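Local coordinates for protein endo-beta-1,4-glucanase (cellulase B) (Bacillus halodurans, PDB 4V2X) that probably hydrolyses beta-1,4-linked glucans and related polysaccharides such as xyloglucan with a family 5 glycoside hydrolase module, joined to an Ig-like and a CBM46 module, at residues L421-G425 with Q426-P430; L441-A445 with H446-A450. All coordinates share one frame; numbering follows the deposited sequence.

Both contacts lie in the Ig-like module of this three-module chain, and they follow each other in sequence: interaction 1 closes at Pro430 before interaction 2 opens at Leu441. Their centres are 10 Å apart. Interaction 1 is the hairpin at the edge of a mixed five-stranded sheet, whereas interaction 2 runs from strand 440-443 of the facing four-stranded antiparallel sheet into helix 445-452. The two touch through apolar side chains: Ala423 CB lies 3.8 Å from Val447 CG1, and Leu421 meets Leu441 and Val443 between the sheets. Hairpin, helix and both sheets thus share one hydrophobic interior, with the helix covering it beside the hairpin.

Interaction 1: residues L421-G425 with Q426-P430; sequences LRANG and QRLTP
With CG turned away from its carbonyl carbon (chi1 -61°), Leu428 sends its two methyls back under the preceding strand: CD1 reaches Leu421 CD2 at 3.8 Å, and CD2 meets the Ala423 methyl. Arg422 takes a similar first torsion and then runs extended to NE, which carries its guanidinium across the hairpin. There NH1 donates to Gly425 O at 2.8 Å, fastening the side chain to the turn, while NE forms a salt bridge with Glu466 of strand 458-467. The Arg427 side chain crosses that of Arg422 at about a right angle and then runs off, so that the guanidinium planes stand 79° apart and Arg422 NH2 is 6.5 Å from Arg427 NE, without contact between the like charges. Two backbone bonds join Ala423 and Gln426, the one from Ala423 N to Gln426 O measuring 2.9 Å; Leu428 N adds a third, to Leu421 O. Water 1 bridges Leu421 N and Leu428 O at the open end of the hairpin; water 2 joins Asn424 O to Gln426 NE2 beside the turn. On the buried side, Val447 of helix 445-452 packs on Ala423 and Leu428, and Tyr434 on Leu421 and Leu428. Arg422 and Arg427 form an antiparallel non-hydrogen-bonded pair, next to the hydrogen-bonded pair of Ala423 and Gln426. This is a beta hairpin with a two-residue loop, closed by a type I' turn with Asn424 and Gly425 at its corners.

Interaction 2: residues L441-A445 with H446-A450; sequences LTVKA and HVLSA
Val443 meets the first turn of helix 445-452 where strand 440-443 runs directly into it, a strand-to-helix junction in the Ig-like module with Lys444 at the N-cap position. The inner side is buried and tightly packed. Val443 CG1, anti to its own backbone N (chi1 -174°), is directed at the helix and touches Val447 CG1 at 3.9 Å, the two valine side chains crossing at about a right angle. The same methyl lies 4.1 Å from Leu448 CD2, so a single branch of Val443 serves both helix residues. Beyond the junction, Leu448 continues into the interior against Ile404, Ala407 and Val477. Replacing Leu448 with an alanine would probably open a gap beside Val443 CG1 and leave Val477 without this apolar neighbour.

The outer side is polar and more open to solvent: His446 is exposed and Lys444 partly so. Here the Lys444 and His446 side chains run alongside each other in the same direction, with Lys444 CB 3.5 Å from His446 CE1. The imidazole is brought back beside the lysine because His446 CG sits between its backbone N and carbonyl carbon (chi1 63°). Their polar ends have separate partners: Lys444 NZ forms a salt bridge with Glu435, and His446 NE2 is hydrogen-bonded to Asp433. Ala445 N is taken up by Asp406 OD1, which satisfies one amide at the start of the helix.

Between these two sides the backbone begins its helical bonding. Lys444 O accepts from Val447 N at 3.0 Å, the donor standing 45° out of the carbonyl plane, and weakly from Leu448 N. One residue on, the bond is short and straight: Ser449 N approaches Ala445 O at 2.7 Å, nearly along the C=O axis.

Interaction 1: residues L421-G425 with Q426-P430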
ATOM      1  N   LEU A 421      -0.091 -42.354  40.050  1.00 16.59           N
ATOM      2  CA  LEU A 421      -0.940 -42.984  39.064  1.00 17.15           C
ATOM      3  C   LEU A 421      -2.144 -43.544  39.801  1.00 17.65           C
ATOM      4  O   LEU A 421      -2.006 -44.062  40.916  1.00 16.40           O
ATOM      5  CB  LEU A 421      -0.168 -44.111  38.367  1.00 18.54           C
ATOM      6  CG  LEU A 421      -0.521 -44.430  36.925  1.00 20.71           C
ATOM      7  CD1 LEU A 421      -0.253 -43.228  36.033  1.00 20.71           C
ATOM      8  CD2 LEU A 421       0.251 -45.646  36.438  1.00 19.14           C
ATOM      9  N   ARG A 422      -3.324 -43.399  39.211  1.00 16.50           N
ATOM     10  CA  ARG A 422      -4.538 -43.981  39.773  1.00 17.25           C
ATOM     11  C   ARG A 422      -5.188 -44.887  38.743  1.00 16.75           C
ATOM     12  O   ARG A 422      -5.126 -44.619  37.537  1.00 17.16           O
ATOM     13  CB  ARG A 422      -5.516 -42.895  40.208  1.00 18.20           C
ATOM     14  CG  ARG A 422      -5.045 -42.108  41.419  1.00 20.27           C
ATOM     15  CD  ARG A 422      -6.037 -41.032  41.829  1.00 22.92           C
ATOM     16  NE  ARG A 422      -5.516 -40.259  42.956  1.00 24.43           N
ATOM     17  CZ  ARG A 422      -5.620 -40.604  44.237  1.00 25.93           C
ATOM     18  NH1 ARG A 422      -6.256 -41.714  44.600  1.00 25.06           N
ATOM     19  NH2 ARG A 422      -5.091 -39.822  45.167  1.00 28.37           N
ATOM     20  N   ALA A 423      -5.800 -45.962  39.222  1.00 16.94           N
ATOM     21  CA  ALA A 423      -6.578 -46.863  38.376  1.00 17.82           C
ATOM     22  C   ALA A 423      -7.996 -46.797  38.894  1.00 18.60           C
ATOM     23  O   ALA A 423      -8.259 -47.211  40.024  1.00 17.62           O
ATOM     24  CB  ALA A 423      -6.043 -48.278  38.461  1.00 17.74           C
ATOM     25  N   ASN A 424      -8.900 -46.253  38.088  1.00 18.99           N
ATOM     26  CA  ASN A 424     -10.264 -45.989  38.543  1.00 20.27           C
ATOM     27  C   ASN A 424     -10.263 -45.257  39.893  1.00 21.85           C
ATOM     28  O   ASN A 424     -10.981 -45.636  40.823  1.00 22.74           O
ATOM     29  CB  ASN A 424     -11.068 -47.292  38.658  1.00 20.91           C
ATOM     30  CG  ASN A 424     -11.224 -48.018  37.331  1.00 21.37           C
ATOM     31  OD1 ASN A 424     -10.964 -47.471  36.259  1.00 21.05           O
ATOM     32  ND2 ASN A 424     -11.677 -49.260  37.401  1.00 23.22           N
ATOM     33  N   GLY A 425      -9.433 -44.223  40.006  1.00 20.43           N
ATOM     34  CA  GLY A 425      -9.362 -43.424  41.229  1.00 20.09           C
ATOM     35  C   GLY A 425      -8.515 -43.990  42.364  1.00 21.22           C
ATOM     36  O   GLY A 425      -8.174 -43.254  43.292  1.00 20.64           O
ATOM     37  N   GLN A 426      -8.181 -45.278  42.305  1.00 22.64           N
ATOM     38  CA  GLN A 426      -7.381 -45.918  43.354  1.00 23.91           C
ATOM     39  C   GLN A 426      -5.898 -45.654  43.156  1.00 22.46           C
ATOM     40  O   GLN A 426      -5.342 -45.948  42.091  1.00 19.46           O
ATOM     41  CB  GLN A 426      -7.613 -47.429  43.373  1.00 27.73           C
ATOM     42  CG  GLN A 426      -9.031 -47.844  43.726  1.00 33.60           C
ATOM     43  CD  GLN A 426      -9.196 -49.358  43.808  1.00 40.86           C
ATOM     44  OE1 GLN A 426      -8.292 -50.077  44.253  1.00 47.00           O
ATOM     45  NE2 GLN A 426     -10.357 -49.852  43.378  1.00 42.17           N
ATOM     46  N   ARG A 427      -5.255 -45.136  44.200  1.00 21.92           N
ATOM     47  CA  ARG A 427      -3.829 -44.850  44.162  1.00 22.57           C
ATOM     48  C   ARG A 427      -3.038 -46.138  43.941  1.00 21.03           C
ATOM     49  O   ARG A 427      -3.237 -47.131  44.647  1.00 20.89           O
ATOM     50  CB  ARG A 427      -3.378 -44.173  45.465  1.00 26.69           C
ATOM     51  CG  ARG A 427      -1.894 -43.843  45.501  1.00 32.05           C
ATOM     52  CD  ARG A 427      -1.424 -43.464  46.894  1.00 39.26           C
ATOM     53  NE  ARG A 427       0.036 -43.350  46.970  1.00 45.53           N
ATOM     54  CZ  ARG A 427       0.885 -44.359  47.186  1.00 50.49           C
ATOM     55  NH1 ARG A 427       0.453 -45.609  47.354  1.00 51.50           N
ATOM     56  NH2 ARG A 427       2.191 -44.113  47.231  1.00 52.61           N
ATOM     57  N   LEU A 428      -2.150 -46.111  42.951  1.00 19.18           N
ATOM     58  CA  LEU A 428      -1.277 -47.241  42.656  1.00 19.29           C
ATOM     59  C   LEU A 428       0.064 -47.091  43.357  1.00 19.96           C
ATOM     60  O   LEU A 428       0.501 -45.984  43.661  1.00 20.72           O
ATOM     61  CB  LEU A 428      -1.059 -47.359  41.150  1.00 18.39           C
ATOM     62  CG  LEU A 428      -2.311 -47.592  40.302  1.00 17.79           C
ATOM     63  CD1 LEU A 428      -1.950 -47.575  38.826  1.00 18.26           C
ATOM     64  CD2 LEU A 428      -2.992 -48.902  40.658  1.00 18.77           C
ATOM     65  N   THR A 429       0.719 -48.223  43.594  1.00 20.98           N
ATOM     66  CA  THR A 429       1.997 -48.253  44.278  1.00 23.38           C
ATOM     67  C   THR A 429       3.134 -48.189  43.271  1.00 23.25           C
ATOM     68  O   THR A 429       3.222 -49.044  42.394  1.00 22.66           O
ATOM     69  CB  THR A 429       2.138 -49.543  45.098  1.00 25.96           C
ATOM     70  OG1 THR A 429       1.032 -49.653  46.001  1.00 26.82           O
ATOM     71  CG2 THR A 429       3.448 -49.552  45.882  1.00 27.16           C
ATOM     72  N   PRO A 430       4.009 -47.175  43.388  1.00 24.25           N
ATOM     73  CA  PRO A 430       5.180 -47.096  42.510  1.00 24.50           C
ATOM     74  C   PRO A 430       6.009 -48.374  42.565  1.00 27.07           C
ATOM     75  O   PRO A 430       6.133 -48.976  43.635  1.00 26.20           O
ATOM     76  CB  PRO A 430       5.983 -45.922  43.084  1.00 25.73           C
ATOM     77  CG  PRO A 430       5.006 -45.111  43.856  1.00 26.23           C
ATOM     78  CD  PRO A 430       3.932 -46.038  44.325  1.00 25.10           C
TER
HETATM   79  O   HOH W   1       0.815 -43.409  42.701  1.00 20.87           O
HETATM   80  O   HOH W   2     -12.108 -48.011  42.097  1.00 40.06           O

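Interaction 2: residues L441-A445 with H446-A450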
ATOM      1  N   LEU A 441       6.411 -44.603  30.541  1.00 18.67           N
ATOM      2  CA  LEU A 441       5.544 -45.081  31.617  1.00 18.10           C
ATOM      3  C   LEU A 441       5.051 -46.492  31.338  1.00 18.36           C
ATOM      4  O   LEU A 441       4.408 -46.738  30.316  1.00 18.35           O
ATOM      5  CB  LEU A 441       4.329 -44.165  31.768  1.00 17.16           C
ATOM      6  CG  LEU A 441       3.292 -44.565  32.824  1.00 17.62           C
ATOM      7  CD1 LEU A 441       3.881 -44.512  34.226  1.00 17.90           C
ATOM      8  CD2 LEU A 441       2.064 -43.673  32.730  1.00 17.65           C
ATOM      9  N   THR A 442       5.329 -47.409  32.257  1.00 18.16           N
ATOM     10  CA  THR A 442       4.805 -48.764  32.166  1.00 17.81           C
ATOM     11  C   THR A 442       3.708 -48.964  33.202  1.00 18.08           C
ATOM     12  O   THR A 442       3.933 -48.766  34.398  1.00 19.01           O
ATOM     13  CB  THR A 442       5.909 -49.818  32.390  1.00 19.24           C
ATOM     14  OG1 THR A 442       6.887 -49.711  31.355  1.00 20.26           O
ATOM     15  CG2 THR A 442       5.328 -51.218  32.378  1.00 20.43           C
ATOM     16  N   VAL A 443       2.522 -49.342  32.735  1.00 18.33           N
ATOM     17  CA  VAL A 443       1.447 -49.777  33.611  1.00 18.91           C
ATOM     18  C   VAL A 443       1.451 -51.307  33.634  1.00 19.78           C
ATOM     19  O   VAL A 443       1.308 -51.954  32.595  1.00 19.72           O
ATOM     20  CB  VAL A 443       0.070 -49.264  33.139  1.00 19.51           C
ATOM     21  CG1 VAL A 443      -1.004 -49.622  34.160  1.00 19.78           C
ATOM     22  CG2 VAL A 443       0.100 -47.759  32.905  1.00 19.52           C
ATOM     23  N   LYS A 444       1.596 -51.886  34.822  1.00 20.02           N
ATOM     24  CA  LYS A 444       1.748 -53.338  34.939  1.00 21.48           C
ATOM     25  C   LYS A 444       0.450 -54.091  34.607  1.00 20.44           C
ATOM     26  O   LYS A 444      -0.659 -53.624  34.890  1.00 18.97           O
ATOM     27  CB  LYS A 444       2.250 -53.720  36.335  1.00 23.81           C
ATOM     28  CG  LYS A 444       3.616 -53.157  36.693  1.00 27.07           C
ATOM     29  CD  LYS A 444       4.744 -53.850  35.948  1.00 32.05           C
ATOM     30  CE  LYS A 444       6.066 -53.114  36.120  1.00 36.61           C
ATOM     31  NZ  LYS A 444       6.577 -53.139  37.517  1.00 40.54           N
ATOM     32  N   ALA A 445       0.621 -55.266  34.006  1.00 19.71           N
ATOM     33  CA  ALA A 445      -0.476 -56.128  33.572  1.00 19.17           C
ATOM     34  C   ALA A 445      -1.586 -56.325  34.604  1.00 19.01           C
ATOM     35  O   ALA A 445      -2.769 -56.264  34.258  1.00 18.69           O
ATOM     36  CB  ALA A 445       0.082 -57.488  33.162  1.00 19.86           C
ATOM     37  N   HIS A 446      -1.214 -56.566  35.861  1.00 19.47           N
ATOM     38  CA  HIS A 446      -2.216 -56.862  36.892  1.00 20.88           C
ATOM     39  C   HIS A 446      -3.154 -55.686  37.135  1.00 21.13           C
ATOM     40  O   HIS A 446      -4.309 -55.883  37.500  1.00 22.71           O
ATOM     41  CB  HIS A 446      -1.576 -57.335  38.209  1.00 22.31           C
ATOM     42  CG  HIS A 446      -0.701 -56.317  38.869  1.00 22.15           C
ATOM     43  ND1 HIS A 446       0.641 -56.195  38.584  1.00 23.53           N
ATOM     44  CD2 HIS A 446      -0.971 -55.380  39.810  1.00 23.37           C
ATOM     45  CE1 HIS A 446       1.159 -55.225  39.313  1.00 23.39           C
ATOM     46  NE2 HIS A 446       0.203 -54.715  40.068  1.00 23.16           N
ATOM     47  N   VAL A 447      -2.658 -54.468  36.919  1.00 19.90           N
ATOM     48  CA  VAL A 447      -3.492 -53.267  37.023  1.00 18.63           C
ATOM     49  C   VAL A 447      -4.515 -53.235  35.891  1.00 18.48           C
ATOM     50  O   VAL A 447      -5.694 -52.975  36.113  1.00 19.51           O
ATOM     51  CB  VAL A 447      -2.645 -51.977  36.982  1.00 18.56           C
ATOM     52  CG1 VAL A 447      -3.540 -50.740  36.941  1.00 18.56           C
ATOM     53  CG2 VAL A 447      -1.695 -51.917  38.176  1.00 18.67           C
ATOM     54  N   LEU A 448      -4.054 -53.503  34.673  1.00 17.22           N
ATOM     55  CA  LEU A 448      -4.926 -53.511  33.507  1.00 17.07           C
ATOM     56  C   LEU A 448      -5.928 -54.660  33.583  1.00 18.50           C
ATOM     57  O   LEU A 448      -7.092 -54.492  33.235  1.00 17.87           O
ATOM     58  CB  LEU A 448      -4.098 -53.588  32.219  1.00 16.96           C
ATOM     59  CG  LEU A 448      -3.140 -52.409  32.001  1.00 16.84           C
ATOM     60  CD1 LEU A 448      -2.179 -52.693  30.855  1.00 17.19           C
ATOM     61  CD2 LEU A 448      -3.897 -51.116  31.743  1.00 16.46           C
ATOM     62  N   SER A 449      -5.468 -55.815  34.056  1.00 19.54           N
ATOM     63  CA  SER A 449      -6.349 -56.960  34.273  1.00 21.57           C
ATOM     64  C   SER A 449      -7.436 -56.646  35.307  1.00 21.82           C
ATOM     65  O   SER A 449      -8.589 -57.002  35.109  1.00 22.63           O
ATOM     66  CB  SER A 449      -5.536 -58.191  34.693  1.00 23.89           C
ATOM     67  OG  SER A 449      -6.384 -59.298  34.915  1.00 30.88           O
ATOM     68  N   ALA A 450      -7.082 -55.957  36.388  1.00 22.14           N
ATOM     69  CA  ALA A 450      -8.080 -55.543  37.381  1.00 23.52           C
ATOM     70  C   ALA A 450      -9.147 -54.625  36.781  1.00 24.30           C
ATOM     71  O   ALA A 450     -10.331 -54.739  37.105  1.00 24.25           O
ATOM     72  CB  ALA A 450      -7.413 -54.876  38.568  1.00 23.93           C
TER